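Local coordinates for GTP-binding protein (Thermus thermophilus, PDB 2DBY), which probably hydrolyses ATP and binds the 70S ribosome and its 50S subunit, belongs to the OBG GTPase family, and also binds GDP, at residues Val100-His105 / Ala201-Tyr206; Arg296-Arg301 / Gly311-Asp316. All coordinates share one frame; numbering follows the deposited sequence.

Contact 1: residues Val100-His105 / Ala201-Tyr206; sequences VAAIAH and AKPVIY. With FMT (formic acid), chain C.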
ATOM      1  N   VAL A 100       7.801   7.524   2.439  1.00 14.42           N
ATOM      2  CA  VAL A 100       6.684   6.610   2.188  1.00 12.25           C
ATOM      3  C   VAL A 100       7.152   5.469   1.292  1.00 15.34           C
ATOM      4  O   VAL A 100       8.162   5.598   0.609  1.00 15.29           O
ATOM      5  CB  VAL A 100       5.486   7.318   1.528  1.00 13.20           C
ATOM      6  CG1 VAL A 100       4.895   8.329   2.535  1.00 15.63           C
ATOM      7  CG2 VAL A 100       5.928   8.028   0.244  1.00 13.14           C
ATOM      8  N   ALA A 101       6.406   4.367   1.300  1.00 12.05           N
ATOM      9  CA  ALA A 101       6.762   3.169   0.524  1.00 12.98           C
ATOM     10  C   ALA A 101       6.183   3.107  -0.881  1.00 13.19           C
ATOM     11  O   ALA A 101       6.664   2.354  -1.727  1.00 16.80           O
ATOM     12  CB  ALA A 101       6.336   1.934   1.297  1.00 17.24           C
ATOM     13  N   ALA A 102       5.132   3.876  -1.111  1.00 10.33           N
ATOM     14  CA  ALA A 102       4.474   3.944  -2.415  1.00 11.80           C
ATOM     15  C   ALA A 102       3.908   5.345  -2.575  1.00 12.75           C
ATOM     16  O   ALA A 102       3.741   6.075  -1.585  1.00 11.74           O
ATOM     17  CB  ALA A 102       3.352   2.856  -2.538  1.00 13.04           C
ATOM     18  N   ILE A 103       3.599   5.714  -3.818  1.00 11.64           N
ATOM     19  CA  ILE A 103       3.101   7.037  -4.149  1.00 11.00           C
ATOM     20  C   ILE A 103       1.771   6.918  -4.904  1.00 12.66           C
ATOM     21  O   ILE A 103       1.627   6.071  -5.788  1.00 12.48           O
ATOM     22  CB  ILE A 103       4.126   7.768  -5.075  1.00 13.96           C
ATOM     23  CG1 ILE A 103       5.447   7.958  -4.323  1.00 15.90           C
ATOM     24  CG2 ILE A 103       3.529   9.090  -5.572  1.00 14.46           C
ATOM     25  CD1 ILE A 103       6.582   8.524  -5.185  1.00 17.83           C
ATOM     26  N   ALA A 104       0.803   7.753  -4.551  1.00 11.77           N
ATOM     27  CA  ALA A 104      -0.469   7.754  -5.264  1.00  9.12           C
ATOM     28  C   ALA A 104      -0.581   9.207  -5.743  1.00 11.64           C
ATOM     29  O   ALA A 104      -0.631  10.148  -4.941  1.00 15.96           O
ATOM     30  CB  ALA A 104      -1.627   7.382  -4.316  1.00 13.30           C
ATOM     31  N   HIS A 105      -0.622   9.389  -7.054  1.00 12.32           N
ATOM     32  CA  HIS A 105      -0.652  10.727  -7.636  1.00 10.50           C
ATOM     33  C   HIS A 105      -2.046  11.011  -8.158  1.00 10.52           C
ATOM     34  O   HIS A 105      -2.527  10.329  -9.064  1.00 12.11           O
ATOM     35  CB  HIS A 105       0.401  10.799  -8.784  1.00 14.72           C
ATOM     36  CG  HIS A 105       0.612  12.178  -9.352  1.00 13.56           C
ATOM     37  ND1 HIS A 105       1.731  12.508 -10.092  1.00 15.29           N
ATOM     38  CD2 HIS A 105      -0.130  13.312  -9.270  1.00 17.29           C
ATOM     39  CE1 HIS A 105       1.669  13.782 -10.443  1.00 15.63           C
ATOM     40  NE2 HIS A 105       0.547  14.295  -9.959  1.00 16.23           N
ATOM     41  N   ALA A 201      11.799   4.170  -7.737  1.00  9.44           N
ATOM     42  CA  ALA A 201      11.679   2.714  -7.579  1.00 10.26           C
ATOM     43  C   ALA A 201      10.409   2.402  -6.751  1.00 10.87           C
ATOM     44  O   ALA A 201       9.934   1.248  -6.729  1.00 11.66           O
ATOM     45  CB  ALA A 201      12.942   2.130  -6.879  1.00 11.03           C
ATOM     46  N   LYS A 202       9.863   3.408  -6.066  1.00 10.43           N
ATOM     47  CA  LYS A 202       8.644   3.184  -5.279  1.00 12.14           C
ATOM     48  C   LYS A 202       7.454   2.907  -6.209  1.00 12.92           C
ATOM     49  O   LYS A 202       7.301   3.544  -7.265  1.00 11.92           O
ATOM     50  CB  LYS A 202       8.324   4.417  -4.396  1.00 10.69           C
ATOM     51  CG  LYS A 202       9.469   4.813  -3.447  1.00 12.85           C
ATOM     52  CD  LYS A 202       9.178   6.136  -2.716  1.00 14.35           C
ATOM     53  CE  LYS A 202      10.380   6.602  -1.887  1.00 16.57           C
ATOM     54  NZ  LYS A 202      10.592   5.780  -0.656  1.00 14.79           N
ATOM     55  N   PRO A 203       6.598   1.947  -5.833  1.00 10.27           N
ATOM     56  CA  PRO A 203       5.431   1.645  -6.675  1.00 11.59           C
ATOM     57  C   PRO A 203       4.576   2.897  -6.762  1.00 12.61           C
ATOM     58  O   PRO A 203       4.507   3.692  -5.808  1.00 12.58           O
ATOM     59  CB  PRO A 203       4.715   0.544  -5.897  1.00 14.88           C
ATOM     60  CG  PRO A 203       5.838  -0.150  -5.196  1.00 15.96           C
ATOM     61  CD  PRO A 203       6.731   0.966  -4.740  1.00 12.40           C
ATOM     62  N   VAL A 204       3.883   3.046  -7.882  1.00  9.29           N
ATOM     63  CA  VAL A 204       3.034   4.222  -8.084  1.00 10.71           C
ATOM     64  C   VAL A 204       1.627   3.841  -8.491  1.00 13.39           C
ATOM     65  O   VAL A 204       1.436   2.862  -9.245  1.00 13.04           O
ATOM     66  CB  VAL A 204       3.593   5.133  -9.210  1.00 11.59           C
ATOM     67  CG1 VAL A 204       2.535   6.197  -9.589  1.00 15.37           C
ATOM     68  CG2 VAL A 204       4.884   5.816  -8.770  1.00 13.55           C
ATOM     69  N   ILE A 205       0.656   4.585  -7.951  1.00 11.81           N
ATOM     70  CA  ILE A 205      -0.757   4.430  -8.321  1.00 10.90           C
ATOM     71  C   ILE A 205      -1.184   5.781  -8.900  1.00 14.10           C
ATOM     72  O   ILE A 205      -0.963   6.808  -8.278  1.00 11.95           O
ATOM     73  CB  ILE A 205      -1.648   4.179  -7.083  1.00 10.79           C
ATOM     74  CG1 ILE A 205      -1.252   2.889  -6.381  1.00 12.11           C
ATOM     75  CG2 ILE A 205      -3.146   4.138  -7.514  1.00 11.77           C
ATOM     76  CD1 ILE A 205      -1.729   2.873  -4.920  1.00 12.11           C
ATOM     77  N   TYR A 206      -1.753   5.806 -10.101  1.00 11.35           N
ATOM     78  CA  TYR A 206      -2.235   7.063 -10.643  1.00 12.97           C
ATOM     79  C   TYR A 206      -3.706   7.047 -10.230  1.00 13.84           C
ATOM     80  O   TYR A 206      -4.421   6.099 -10.558  1.00 12.71           O
ATOM     81  CB  TYR A 206      -2.165   7.071 -12.168  1.00 12.08           C
ATOM     82  CG  TYR A 206      -0.800   7.368 -12.757  1.00 13.70           C
ATOM     83  CD1 TYR A 206      -0.537   7.064 -14.089  1.00 19.17           C
ATOM     84  CD2 TYR A 206       0.199   7.964 -12.011  1.00 17.24           C
ATOM     85  CE1 TYR A 206       0.692   7.347 -14.666  1.00 23.06           C
ATOM     86  CE2 TYR A 206       1.444   8.262 -12.572  1.00 18.18           C
ATOM     87  CZ  TYR A 206       1.676   7.945 -13.910  1.00 23.27           C
ATOM     88  OH  TYR A 206       2.888   8.237 -14.493  1.00 26.19           O
TER
HETATM   89  C   FMT C 401       4.086  10.385 -10.052  1.00 35.49           C
HETATM   90  O1  FMT C 401       3.919  10.860 -11.172  1.00 23.98           O
HETATM   91  O2  FMT C 401       5.164   9.591  -9.792  1.00 40.95           O
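His105 and Tyr206 leave a parallel strand pair on the same face, the imidazole leading away from its partner, and a formic acid molecule, probably from the crystallisation liquor, lies at the edge of both rings. ND1 of His105 donates to O1 of the formic acid over 2.9 Å, an almost straight bond with 167° at the hydrogen, and the carbon of the formic acid sits in the plane of the imidazole. Two torsions set this up: CG of His105 is anti to its backbone N (chi1 -172°), whereas CG of Tyr206 lies beside its own N. The protein rings do not stack; instead His105 CB meets Tyr206 CD2 obliquely at 4.3 Å. On the same face Ile103 CB rests 4.2 Å from Val204 CG2. Leu135, Val131, Asp127 and Ala128 of helix 124-156 cover this side, with helix 222-234 also packing on Tyr206. Ala104 and Ile205 form the other face, their CB atoms in contact, and here helix 270-281 brings up Ala277 and Ala281. Three backbone bonds join the strands in parallel register: Ile103 N to Pro203 O, Ile205 N to Ile103 O (2.8 Å) and His105 N to Ile205 O. Before the pairing starts, Lys202 extends its aliphatic chain past Ala101 and bends at its last torsion (chi4 -73°), which carries NZ to 2.7 Å from Val100 O. That bond comes in nearly along the C=O axis, and a weak one to Arg98 O adds a second acceptor for the ammonium. The His105 side chain lies about 6 Å from that of Val12, a GDP-binding residue. Parallel strands covered by helices on both faces, next to strand 3-7 that leads into the P-loop, fit the alpha/beta core of a P-loop NTPase.

Contact 2: residues Arg296-Arg301 / Gly311-Asp316; sequences RAWTVR and GEIHSD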
ATOM      1  N   ARG A 296      -9.758 -10.992  14.237  1.00 14.71           N
ATOM      2  CA  ARG A 296      -9.016  -9.796  13.844  1.00 15.69           C
ATOM      3  C   ARG A 296      -8.132 -10.043  12.652  1.00 14.48           C
ATOM      4  O   ARG A 296      -7.569 -11.128  12.476  1.00 16.16           O
ATOM      5  CB  ARG A 296      -8.162  -9.291  15.019  1.00 18.14           C
ATOM      6  CG  ARG A 296      -7.253  -8.106  14.672  1.00 17.95           C
ATOM      7  CD  ARG A 296      -6.681  -7.493  15.944  1.00 21.04           C
ATOM      8  NE  ARG A 296      -5.747  -6.416  15.639  1.00 18.38           N
ATOM      9  CZ  ARG A 296      -5.217  -5.602  16.546  1.00 26.67           C
ATOM     10  NH1 ARG A 296      -5.531  -5.738  17.829  1.00 26.26           N
ATOM     11  NH2 ARG A 296      -4.369  -4.654  16.163  1.00 19.76           N
ATOM     12  N   ALA A 297      -8.004  -9.001  11.827  1.00 13.25           N
ATOM     13  CA  ALA A 297      -7.195  -9.045  10.621  1.00 14.07           C
ATOM     14  C   ALA A 297      -5.891  -8.345  10.960  1.00 14.58           C
ATOM     15  O   ALA A 297      -5.918  -7.287  11.594  1.00 14.30           O
ATOM     16  CB  ALA A 297      -7.895  -8.292   9.499  1.00 15.14           C
ATOM     17  N   TRP A 298      -4.786  -8.954  10.553  1.00 14.98           N
ATOM     18  CA  TRP A 298      -3.441  -8.426  10.775  1.00 18.21           C
ATOM     19  C   TRP A 298      -2.759  -8.285   9.430  1.00 19.10           C
ATOM     20  O   TRP A 298      -3.049  -9.026   8.495  1.00 18.46           O
ATOM     21  CB  TRP A 298      -2.628  -9.378  11.658  1.00 19.53           C
ATOM     22  CG  TRP A 298      -3.274  -9.684  12.956  1.00 17.35           C
ATOM     23  CD1 TRP A 298      -4.198 -10.669  13.210  1.00 21.17           C
ATOM     24  CD2 TRP A 298      -3.027  -9.036  14.202  1.00 20.76           C
ATOM     25  NE1 TRP A 298      -4.531 -10.671  14.545  1.00 19.29           N
ATOM     26  CE2 TRP A 298      -3.826  -9.680  15.177  1.00 21.66           C
ATOM     27  CE3 TRP A 298      -2.203  -7.973  14.597  1.00 23.21           C
ATOM     28  CZ2 TRP A 298      -3.821  -9.293  16.527  1.00 21.53           C
ATOM     29  CZ3 TRP A 298      -2.202  -7.589  15.953  1.00 20.69           C
ATOM     30  CH2 TRP A 298      -3.006  -8.251  16.889  1.00 22.79           C
ATOM     31  N   THR A 299      -1.825  -7.343   9.339  1.00 17.54           N
ATOM     32  CA  THR A 299      -1.122  -7.075   8.081  1.00 14.29           C
ATOM     33  C   THR A 299       0.395  -7.227   8.200  1.00 19.23           C
ATOM     34  O   THR A 299       0.995  -6.739   9.150  1.00 19.47           O
ATOM     35  CB  THR A 299      -1.388  -5.616   7.628  1.00 21.85           C
ATOM     36  OG1 THR A 299      -2.787  -5.443   7.403  1.00 18.95           O
ATOM     37  CG2 THR A 299      -0.622  -5.281   6.344  1.00 20.04           C
ATOM     38  N   VAL A 300       0.980  -7.944   7.248  1.00 17.03           N
ATOM     39  CA  VAL A 300       2.425  -8.122   7.159  1.00 18.02           C
ATOM     40  C   VAL A 300       2.825  -8.060   5.697  1.00 18.21           C
ATOM     41  O   VAL A 300       2.006  -8.277   4.799  1.00 17.69           O
ATOM     42  CB  VAL A 300       2.913  -9.484   7.722  1.00 19.82           C
ATOM     43  CG1 VAL A 300       2.666  -9.538   9.212  1.00 23.28           C
ATOM     44  CG2 VAL A 300       2.255 -10.620   7.010  1.00 24.53           C
ATOM     45  N   ARG A 301       4.096  -7.767   5.447  1.00 18.95           N
ATOM     46  CA  ARG A 301       4.594  -7.717   4.080  1.00 17.17           C
ATOM     47  C   ARG A 301       4.707  -9.134   3.517  1.00 20.75           C
ATOM     48  O   ARG A 301       5.012 -10.085   4.241  1.00 22.97           O
ATOM     49  CB  ARG A 301       5.972  -7.033   4.079  1.00 21.84           C
ATOM     50  CG  ARG A 301       5.940  -5.624   4.635  1.00 33.89           C
ATOM     51  CD  ARG A 301       7.338  -5.112   4.956  1.00 45.43           C
ATOM     52  NE  ARG A 301       7.335  -3.673   5.192  1.00 57.55           N
ATOM     53  CZ  ARG A 301       8.418  -2.957   5.486  1.00 61.84           C
ATOM     54  NH1 ARG A 301       9.602  -3.548   5.586  1.00 62.79           N
ATOM     55  NH2 ARG A 301       8.319  -1.645   5.662  1.00 64.15           N
ATOM     56  N   GLY A 311       5.018 -11.977  15.962  1.00 29.48           N
ATOM     57  CA  GLY A 311       5.478 -10.776  16.641  1.00 27.44           C
ATOM     58  C   GLY A 311       4.500  -9.630  16.503  1.00 26.74           C
ATOM     59  O   GLY A 311       4.428  -8.771  17.375  1.00 30.38           O
ATOM     60  N   GLU A 312       3.743  -9.603  15.405  1.00 24.97           N
ATOM     61  CA  GLU A 312       2.744  -8.551  15.211  1.00 29.13           C
ATOM     62  C   GLU A 312       1.638  -8.663  16.263  1.00 27.03           C
ATOM     63  O   GLU A 312       1.156  -7.654  16.781  1.00 25.46           O
ATOM     64  CB  GLU A 312       2.137  -8.645  13.802  1.00 35.63           C
ATOM     65  CG  GLU A 312       3.093  -8.211  12.699  1.00 41.68           C
ATOM     66  CD  GLU A 312       3.466  -6.739  12.807  1.00 47.13           C
ATOM     67  OE1 GLU A 312       4.648  -6.412  12.553  1.00 48.93           O
ATOM     68  OE2 GLU A 312       2.579  -5.917  13.140  1.00 43.20           O
ATOM     69  N   ILE A 313       1.241  -9.894  16.581  1.00 28.77           N
ATOM     70  CA  ILE A 313       0.190 -10.131  17.577  1.00 31.04           C
ATOM     71  C   ILE A 313       0.715  -9.801  18.972  1.00 35.39           C
ATOM     72  O   ILE A 313       0.098  -9.034  19.716  1.00 33.96           O
ATOM     73  CB  ILE A 313      -0.259 -11.591  17.570  1.00 29.69           C
ATOM     74  CG1 ILE A 313      -0.656 -11.998  16.158  1.00 31.39           C
ATOM     75  CG2 ILE A 313      -1.438 -11.776  18.522  1.00 28.40           C
ATOM     76  CD1 ILE A 313      -0.880 -13.469  16.017  1.00 28.28           C
ATOM     77  N   HIS A 314       1.858 -10.392  19.313  1.00 34.96           N
ATOM     78  CA  HIS A 314       2.508 -10.162  20.603  1.00 39.88           C
ATOM     79  C   HIS A 314       4.026 -10.189  20.392  1.00 39.57           C
ATOM     80  O   HIS A 314       4.580 -11.199  19.948  1.00 37.83           O
ATOM     81  CB  HIS A 314       2.078 -11.233  21.616  1.00 39.03           C
ATOM     82  CG  HIS A 314       0.660 -11.098  22.070  1.00 33.78           C
ATOM     83  ND1 HIS A 314       0.183  -9.962  22.692  1.00 37.55           N
ATOM     84  CD2 HIS A 314      -0.391 -11.949  21.982  1.00 34.38           C
ATOM     85  CE1 HIS A 314      -1.101 -10.120  22.965  1.00 37.17           C
ATOM     86  NE2 HIS A 314      -1.473 -11.317  22.544  1.00 33.56           N
ATOM     87  N   SER A 315       4.687  -9.073  20.694  1.00 42.37           N
ATOM     88  CA  SER A 315       6.139  -8.954  20.514  1.00 47.46           C
ATOM     89  C   SER A 315       6.892 -10.212  20.937  1.00 46.99           C
ATOM     90  O   SER A 315       7.688 -10.760  20.167  1.00 44.94           O
ATOM     91  CB  SER A 315       6.668  -7.743  21.288  1.00 50.76           C
ATOM     92  OG  SER A 315       6.074  -6.547  20.809  1.00 56.65           O
ATOM     93  N   ASP A 316       6.633 -10.654  22.165  1.00 49.07           N
ATOM     94  CA  ASP A 316       7.242 -11.855  22.735  1.00 49.63           C
ATOM     95  C   ASP A 316       7.259 -13.044  21.776  1.00 51.66           C
ATOM     96  O   ASP A 316       8.320 -13.608  21.475  1.00 55.47           O
ATOM     97  CB  ASP A 316       6.465 -12.280  23.987  1.00 47.86           C
ATOM     98  CG  ASP A 316       6.914 -11.553  25.234  1.00 48.09           C
ATOM     99  OD1 ASP A 316       7.156 -10.324  25.165  1.00 51.18           O
ATOM    100  OD2 ASP A 316       7.011 -12.220  26.289  1.00 23.52           O
TER
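Strand and helix of a ubiquitin-like, TGS-type module meet here, where Trp298 of strand 295-301 packs against Glu312 and Ile313 of helix 306-313. Ile313 lies over one face of the indole: its CA is 4.1 Å from the centroid of the six-membered ring and 24° off the normal, a CH-pi contact. Both branches of the isoleucine also touch the ring. CG1, anti to the carbonyl carbon (chi1 -54°), rides over the middle of the ring system and comes 4.0 Å from CE2, while CG2 reaches CZ2 at the same separation, the two side chains crossing at about a right angle. Glu312 adds its carbonyl, O standing 3.5 Å from CZ3 in an oblique approach that is neither stacking nor a hydrogen bond. Further along the strand, CG of Glu312 slides past CG1 of Val300 at 3.8 Å in the reverse direction, and beyond CG the glutamate chain bends at chi2 (-64°). No hydrogen bond joins the two segments, whose link is one of apolar and CH-pi contacts. The opposite indole face is taken by Arg296 of the same strand, whose NE sits 3.4 Å above the plane and toward the rim, and whose extended chain lays a face of the guanidinium over CH2. In this way the six-membered part of the tryptophan is held between an arginine and an isoleucine. Its pyrrole nitrogen is satisfied by Thr289 OG1, and its ring also stacks with Phe287; both partners belong to strand 284-290, the antiparallel neighbour. A helix that follows a beta-hairpin and packs on it is consistent with the beta-grasp (ubiquitin-like) fold of TGS modules.

How the contacts relate
The two contacts follow one another along the chain, contact 1 closing before contact 2 opens, and their centres lie 24 Å apart. Their nearest atoms are about 6 Å from each other without touching. One mixed sheet nevertheless reaches both: strand 102-108 of contact 1 pairs with strand 3-7, that with strand 66-75, and that in turn with strand 295-301 of contact 2. Helix 270-281 is a second bridge, packing on 201-206 and giving Tyr279 to a hydrogen bond with Thr299. The nucleotide-binding core and the ubiquitin-like C-terminal module are thus joined by a continuous sheet and a shared helix, rather than by a linker alone.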